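Local coordinates for uncharacterized DUF364 family protein (Pyrococcus horikoshii, PDB 3NPG) that is of unknown function but may chelate heavy metals, with a domain related to the Rossmann-like nucleotide-binding folds, at residues Ile119-Asn124 / Val138-Arg143. Residues are numbered along the deposited sequence; the frame is centred on the assembly and turned at random.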
loop_
_atom_site.group_PDB
_atom_site.type_symbol
_atom_site.label_atom_id
_atom_site.label_comp_id
_atom_site.label_asym_id
_atom_site.label_seq_id
_atom_site.Cartn_x
_atom_site.Cartn_y
_atom_site.Cartn_z
ATOM N N ILE A 119 7.930 -25.888 6.883
ATOM C CA ILE A 119 8.620 -24.672 7.293
ATOM C C ILE A 119 7.731 -23.446 7.088
ATOM O O ILE A 119 7.120 -23.298 6.029
ATOM C CB ILE A 119 9.990 -24.520 6.530
ATOM C CG1 ILE A 119 10.903 -25.746 6.755
ATOM C CG2 ILE A 119 10.703 -23.227 6.926
ATOM C CD1 ILE A 119 12.132 -25.763 5.914
ATOM N N ALA A 120 7.684 -22.548 8.088
ATOM C CA ALA A 120 6.983 -21.275 7.962
ATOM C C ALA A 120 8.003 -20.162 7.826
ATOM O O ALA A 120 8.832 -19.979 8.719
ATOM C CB ALA A 120 6.100 -21.031 9.174
ATOM N N ILE A 121 8.006 -19.467 6.672
ATOM C CA ILE A 121 8.941 -18.373 6.425
ATOM C C ILE A 121 8.235 -17.025 6.563
ATOM O O ILE A 121 7.369 -16.693 5.751
ATOM C CB ILE A 121 9.679 -18.537 5.056
ATOM C CG1 ILE A 121 10.564 -19.805 5.056
ATOM C CG2 ILE A 121 10.507 -17.284 4.720
ATOM C CD1 ILE A 121 11.345 -20.054 3.727
ATOM N N ILE A 122 8.560 -16.277 7.631
ATOM C CA ILE A 122 7.981 -14.955 7.879
ATOM C C ILE A 122 8.913 -13.885 7.313
ATOM O O ILE A 122 10.061 -13.762 7.747
ATOM C CB ILE A 122 7.673 -14.753 9.388
ATOM C CG1 ILE A 122 6.677 -15.825 9.888
ATOM C CG2 ILE A 122 7.146 -13.346 9.660
ATOM C CD1 ILE A 122 7.006 -16.389 11.216
ATOM N N GLY A 123 8.441 -13.198 6.285
ATOM C CA GLY A 123 9.245 -12.249 5.533
ATOM C C GLY A 123 9.771 -12.887 4.266
ATOM O O GLY A 123 10.481 -13.893 4.329
ATOM N N ASN A 124 9.354 -12.366 3.103
ATOM C CA ASN A 124 9.733 -12.940 1.816
ATOM C C ASN A 124 11.223 -12.747 1.515
ATOM O O ASN A 124 11.663 -11.637 1.187
ATOM C CB ASN A 124 8.863 -12.381 0.687
ATOM C CG ASN A 124 8.974 -13.148 -0.618
ATOM O OD1 ASN A 124 9.405 -14.302 -0.661
ATOM N ND2 ASN A 124 8.539 -12.534 -1.697
ATOM N N VAL A 138 6.887 -25.459 2.240
ATOM C CA VAL A 138 7.124 -24.091 2.703
ATOM C C VAL A 138 5.857 -23.214 2.659
ATOM O O VAL A 138 5.073 -23.300 1.709
ATOM C CB VAL A 138 8.316 -23.440 1.935
ATOM C CG1 VAL A 138 8.544 -22.005 2.381
ATOM C CG2 VAL A 138 9.592 -24.264 2.105
ATOM N N TYR A 139 5.669 -22.366 3.700
ATOM C CA TYR A 139 4.577 -21.390 3.780
ATOM C C TYR A 139 5.177 -20.010 4.011
ATOM O O TYR A 139 5.724 -19.752 5.087
ATOM C CB TYR A 139 3.600 -21.748 4.922
ATOM C CG TYR A 139 2.821 -23.021 4.679
ATOM C CD1 TYR A 139 3.331 -24.260 5.064
ATOM C CD2 TYR A 139 1.565 -22.989 4.091
ATOM C CE1 TYR A 139 2.623 -25.437 4.832
ATOM C CE2 TYR A 139 0.842 -24.160 3.862
ATOM C CZ TYR A 139 1.377 -25.383 4.232
ATOM O OH TYR A 139 0.666 -26.540 4.007
ATOM N N VAL A 140 5.158 -19.147 2.974
ATOM C CA VAL A 140 5.763 -17.807 3.057
ATOM C C VAL A 140 4.717 -16.751 3.419
ATOM O O VAL A 140 3.657 -16.699 2.798
ATOM C CB VAL A 140 6.545 -17.432 1.758
ATOM C CG1 VAL A 140 7.384 -16.174 1.970
ATOM C CG2 VAL A 140 7.424 -18.585 1.296
ATOM N N PHE A 141 5.017 -15.912 4.429
ATOM C CA PHE A 141 4.109 -14.851 4.874
ATOM C C PHE A 141 4.759 -13.493 4.716
ATOM O O PHE A 141 5.853 -13.272 5.237
ATOM C CB PHE A 141 3.686 -15.073 6.338
ATOM C CG PHE A 141 3.117 -16.441 6.614
ATOM C CD1 PHE A 141 1.769 -16.710 6.397
ATOM C CD2 PHE A 141 3.925 -17.464 7.101
ATOM C CE1 PHE A 141 1.245 -17.979 6.644
ATOM C CE2 PHE A 141 3.400 -18.735 7.340
ATOM C CZ PHE A 141 2.063 -18.984 7.113
ATOM N N GLU A 142 4.102 -12.580 3.996
ATOM C CA GLU A 142 4.639 -11.238 3.795
ATOM C C GLU A 142 3.604 -10.160 4.120
ATOM O O GLU A 142 2.454 -10.246 3.684
ATOM C CB GLU A 142 5.201 -11.073 2.364
ATOM C CG GLU A 142 5.885 -9.731 2.115
ATOM C CD GLU A 142 7.009 -9.381 3.076
ATOM O OE1 GLU A 142 8.057 -10.063 3.043
ATOM O OE2 GLU A 142 6.861 -8.387 3.823
ATOM N N ARG A 143 4.014 -9.162 4.901
ATOM C CA ARG A 143 3.154 -8.063 5.314
ATOM C C ARG A 143 3.245 -6.878 4.310
ATOM O O ARG A 143 2.226 -6.260 4.001
ATOM C CB ARG A 143 3.534 -7.612 6.736
ATOM C CG ARG A 143 2.565 -6.637 7.345
ATOM C CD ARG A 143 2.818 -6.446 8.820
ATOM N NE ARG A 143 2.236 -5.195 9.301
ATOM C CZ ARG A 143 0.983 -5.068 9.726
ATOM N NH1 ARG A 143 0.185 -6.126 9.782
ATOM N NH2 ARG A 143 0.534 -3.893 10.143
#
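Ile119-Ile122 and Val138-Phe141 pair as neighbouring parallel strands, their axes approaching to 4.7 Å and 18° from parallel, through four backbone hydrogen bonds of 2.8 to 2.9 Å: Tyr139 N to Ile119 O, Ile121 N to Tyr139 O, Phe141 N to Ile121 O and Gly123 N to Phe141 O. The last bond carries the pairing past the end of strand 118-122, since Gly123 already lies in the loop.

Two layers of side chains follow from this register. On one face of the sheet, the CD1 tip of Ile121 meets the CG1 methyl of Val138 at 3.7 Å, with CG1 of Ile121 also close to that methyl. With CG1 beside its own backbone N (chi1 -64°), the extended Ile121 chain runs back toward Val138, while its CG2 branch lies near CG1 of Val140; helix 126-132 packs over this layer with Val129 and Leu132. On the opposite face, the Phe141 ring receives CB of Ala120 edge-on, in the ring plane, 4.0 Å from CE2. Ile122 CG1 lies by CD2 of the same ring, and helix 158-161 touches Phe141 through Glu158 and Ile161.

After Gly123 the next N-H, that of Asn124, goes to a carboxylate instead of a peptide carbonyl. Glu142 OE1 accepts it at 2.6 Å, with an angle of 169° at the hydrogen; the bend at chi2 turns the carboxylate toward that N-H. The Asn124 amide is held by ND2 to Leu147 O, and its OD1 lies 3.8 Å from Val140 CG1.

The strands belong to a right-handed beta-alpha-beta unit whose connection is helix 126-132, as in Rossmann-like folds. The chemistry thus changes along the pair: apolar layers enclose the strand bonds, whereas at the C-terminal ends of the two segments Glu142 OE1 makes the link, and OE2, bonded to Asn144 N, helps fix the carboxylate's orientation.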